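Peptidase S15/CocE/NonD (Thaumarchaeota archaeon SCGC AB-539-E09, PDB 4PF1) is an archaeal serine aminopeptidase of the S15/CocE family with an alpha/beta hydrolase fold, probably cleaving residues from the N-termini of peptides. Local coordinates at residues Leu492-Gly498 with Ala606-Trp611. Residues are numbered along the deposited sequence; the frame is centred on the assembly and turned at random.
Sequences LFASTSG and ATQRVW
An antiparallel strand pair in the family's C-terminal non-catalytic domain joins 492-496 to 606-611. S495 and R609 form the hydrogen-bonded pair: S495 N reaches R609 O at 3.0 Å, and R609 N returns to S495 O. W611 N extends the ladder to F493 O (2.9 Å). Past the strand end, with chi1 at 58°, S497 OG lies between its own N and carbonyl carbon, which brings it to the T607 amide, where it accepts a nearly straight bond from T607 N at 2.7 Å; S497 N gives a more bent one to T607 O. On the S495 face, one water links S495 OG to T607 O and another links it to R609 NH1, the latter water lying in the plane of the W611 ring at its edge. On the other face, L492 CD1 meets V610 CG2 at 3.9 Å. There T496 OG1, anti to its N, accepts from G498 N at 3.1 Å in an ST turn; a valine here would probably leave that N-H without its acceptor and the turn less firmly set. Strand 553-558 flanks 489-496 and strand 425-430 flanks 606-611, with E427 salt-bridged to R609 NE, while W503 of strand 502-510 packs on L492, A494 and Q608.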
ATOM      1  N   LEU A 492      23.800  33.416  15.148  1.00 17.59           N
ATOM      2  CA  LEU A 492      23.880  32.590  16.339  1.00 16.96           C
ATOM      3  C   LEU A 492      25.017  33.005  17.260  1.00 19.94           C
ATOM      4  O   LEU A 492      26.175  33.032  16.849  1.00 19.22           O
ATOM      5  CB  LEU A 492      24.035  31.110  15.929  1.00 16.76           C
ATOM      6  CG  LEU A 492      24.172  30.094  17.068  1.00 21.77           C
ATOM      7  CD1 LEU A 492      22.810  29.764  17.679  1.00 22.13           C
ATOM      8  CD2 LEU A 492      24.860  28.832  16.586  1.00 23.25           C
ATOM      9  N   PHE A 493      24.673  33.309  18.519  1.00 15.83           N
ATOM     10  CA  PHE A 493      25.634  33.603  19.573  1.00 15.61           C
ATOM     11  C   PHE A 493      25.656  32.394  20.484  1.00 18.80           C
ATOM     12  O   PHE A 493      24.673  32.128  21.183  1.00 18.04           O
ATOM     13  CB  PHE A 493      25.259  34.890  20.331  1.00 17.56           C
ATOM     14  CG  PHE A 493      25.421  36.161  19.533  1.00 18.95           C
ATOM     15  CD1 PHE A 493      26.629  36.849  19.527  1.00 22.27           C
ATOM     16  CD2 PHE A 493      24.361  36.685  18.803  1.00 20.50           C
ATOM     17  CE1 PHE A 493      26.770  38.041  18.809  1.00 23.32           C
ATOM     18  CE2 PHE A 493      24.514  37.856  18.058  1.00 23.55           C
ATOM     19  CZ  PHE A 493      25.714  38.532  18.075  1.00 22.22           C
ATOM     20  N   ALA A 494      26.717  31.588  20.390  1.00 15.33           N
ATOM     21  CA  ALA A 494      26.778  30.343  21.140  1.00 14.75           C
ATOM     22  C   ALA A 494      28.139  30.091  21.785  1.00 18.96           C
ATOM     23  O   ALA A 494      29.175  30.502  21.258  1.00 18.57           O
ATOM     24  CB  ALA A 494      26.417  29.178  20.233  1.00 14.69           C
ATOM     25  N   SER A 495      28.123  29.384  22.922  1.00 15.80           N
ATOM     26  CA  SER A 495      29.326  28.975  23.635  1.00 16.04           C
ATOM     27  C   SER A 495      29.342  27.460  23.800  1.00 19.00           C
ATOM     28  O   SER A 495      28.285  26.839  23.916  1.00 18.20           O
ATOM     29  CB  SER A 495      29.414  29.664  24.995  1.00 20.24           C
ATOM     30  OG  SER A 495      28.438  29.178  25.903  1.00 28.79           O
ATOM     31  N   THR A 496      30.536  26.870  23.796  1.00 15.72           N
ATOM     32  CA  THR A 496      30.727  25.436  24.009  1.00 15.40           C
ATOM     33  C   THR A 496      31.823  25.221  25.040  1.00 19.63           C
ATOM     34  O   THR A 496      32.772  26.005  25.095  1.00 19.91           O
ATOM     35  CB  THR A 496      31.035  24.695  22.679  1.00 22.74           C
ATOM     36  OG1 THR A 496      31.308  23.317  22.968  1.00 18.92           O
ATOM     37  CG2 THR A 496      32.217  25.298  21.912  1.00 23.01           C
ATOM     38  N   SER A 497      31.714  24.148  25.840  1.00 15.80           N
ATOM     39  CA  SER A 497      32.757  23.813  26.810  1.00 16.05           C
ATOM     40  C   SER A 497      33.948  23.113  26.106  1.00 19.58           C
ATOM     41  O   SER A 497      34.990  22.906  26.724  1.00 20.22           O
ATOM     42  CB  SER A 497      32.197  22.947  27.937  1.00 19.33           C
ATOM     43  OG  SER A 497      31.627  21.744  27.451  1.00 25.44           O
ATOM     44  N   GLY A 498      33.780  22.793  24.818  1.00 15.21           N
ATOM     45  CA  GLY A 498      34.810  22.166  23.993  1.00 15.31           C
ATOM     46  C   GLY A 498      35.608  23.150  23.152  1.00 19.46           C
ATOM     47  O   GLY A 498      35.434  24.365  23.286  1.00 20.11           O
ATOM     48  N   ALA A 606      30.122  17.876  25.416  1.00 13.45           N
ATOM     49  CA  ALA A 606      30.291  19.315  25.580  1.00 13.17           C
ATOM     50  C   ALA A 606      28.982  19.967  25.988  1.00 16.01           C
ATOM     51  O   ALA A 606      27.911  19.540  25.547  1.00 14.16           O
ATOM     52  CB  ALA A 606      30.809  19.939  24.295  1.00 13.59           C
ATOM     53  N   THR A 607      29.074  20.992  26.844  1.00 13.24           N
ATOM     54  CA  THR A 607      27.939  21.778  27.313  1.00 13.08           C
ATOM     55  C   THR A 607      27.745  22.933  26.340  1.00 17.44           C
ATOM     56  O   THR A 607      28.647  23.750  26.173  1.00 17.83           O
ATOM     57  CB  THR A 607      28.180  22.234  28.763  1.00 16.65           C
ATOM     58  OG1 THR A 607      28.377  21.078  29.573  1.00 15.36           O
ATOM     59  CG2 THR A 607      27.032  23.055  29.318  1.00 13.15           C
ATOM     60  N   GLN A 608      26.592  22.962  25.653  1.00 14.21           N
ATOM     61  CA  GLN A 608      26.292  23.971  24.637  1.00 13.65           C
ATOM     62  C   GLN A 608      25.293  24.981  25.150  1.00 18.57           C
ATOM     63  O   GLN A 608      24.318  24.608  25.803  1.00 17.84           O
ATOM     64  CB  GLN A 608      25.757  23.320  23.339  1.00 14.26           C
ATOM     65  CG  GLN A 608      26.367  21.950  22.977  1.00 18.24           C
ATOM     66  CD  GLN A 608      27.789  22.043  22.482  1.00 26.38           C
ATOM     67  OE1 GLN A 608      28.710  22.381  23.225  1.00 21.49           O
ATOM     68  NE2 GLN A 608      28.007  21.670  21.237  1.00 19.04           N
ATOM     69  N   ARG A 609      25.516  26.267  24.833  1.00 16.08           N
ATOM     70  CA  ARG A 609      24.643  27.349  25.273  1.00 16.19           C
ATOM     71  C   ARG A 609      24.333  28.305  24.141  1.00 19.34           C
ATOM     72  O   ARG A 609      25.251  28.900  23.580  1.00 19.23           O
ATOM     73  CB  ARG A 609      25.286  28.129  26.434  1.00 16.89           C
ATOM     74  CG  ARG A 609      25.295  27.406  27.764  1.00 24.12           C
ATOM     75  CD  ARG A 609      26.102  28.189  28.777  1.00 29.71           C
ATOM     76  NE  ARG A 609      26.167  27.512  30.070  1.00 32.40           N
ATOM     77  CZ  ARG A 609      26.839  27.973  31.120  1.00 44.55           C
ATOM     78  NH1 ARG A 609      27.505  29.118  31.040  1.00 28.21           N
ATOM     79  NH2 ARG A 609      26.847  27.294  32.258  1.00 32.50           N
ATOM     80  N   VAL A 610      23.042  28.474  23.819  1.00 15.42           N
ATOM     81  CA  VAL A 610      22.600  29.443  22.820  1.00 15.40           C
ATOM     82  C   VAL A 610      22.127  30.688  23.587  1.00 20.37           C
ATOM     83  O   VAL A 610      21.102  30.649  24.276  1.00 19.81           O
ATOM     84  CB  VAL A 610      21.533  28.868  21.851  1.00 18.97           C
ATOM     85  CG1 VAL A 610      20.880  29.973  21.027  1.00 19.00           C
ATOM     86  CG2 VAL A 610      22.149  27.809  20.936  1.00 18.37           C
ATOM     87  N   TRP A 611      22.928  31.764  23.521  1.00 16.81           N
ATOM     88  CA  TRP A 611      22.692  32.999  24.266  1.00 16.83           C
ATOM     89  C   TRP A 611      21.655  33.904  23.598  1.00 19.71           C
ATOM     90  O   TRP A 611      21.575  33.965  22.374  1.00 18.17           O
ATOM     91  CB  TRP A 611      24.013  33.744  24.483  1.00 16.04           C
ATOM     92  CG  TRP A 611      24.899  33.086  25.507  1.00 17.40           C
ATOM     93  CD1 TRP A 611      25.551  31.893  25.388  1.00 20.02           C
ATOM     94  CD2 TRP A 611      25.210  33.584  26.817  1.00 17.95           C
ATOM     95  NE1 TRP A 611      26.242  31.612  26.543  1.00 19.88           N
ATOM     96  CE2 TRP A 611      26.047  32.632  27.440  1.00 21.91           C
ATOM     97  CE3 TRP A 611      24.867  34.751  27.523  1.00 19.94           C
ATOM     98  CZ2 TRP A 611      26.576  32.827  28.722  1.00 21.86           C
ATOM     99  CZ3 TRP A 611      25.376  34.933  28.800  1.00 22.09           C
ATOM    100  CH2 TRP A 611      26.210  33.973  29.391  1.00 22.74           C
TER
HETATM  101  O   HOH W   1      29.018  26.511  26.822  1.00 18.75           O
HETATM  102  O   HOH W   2      28.771  30.213  28.618  1.00 29.89           O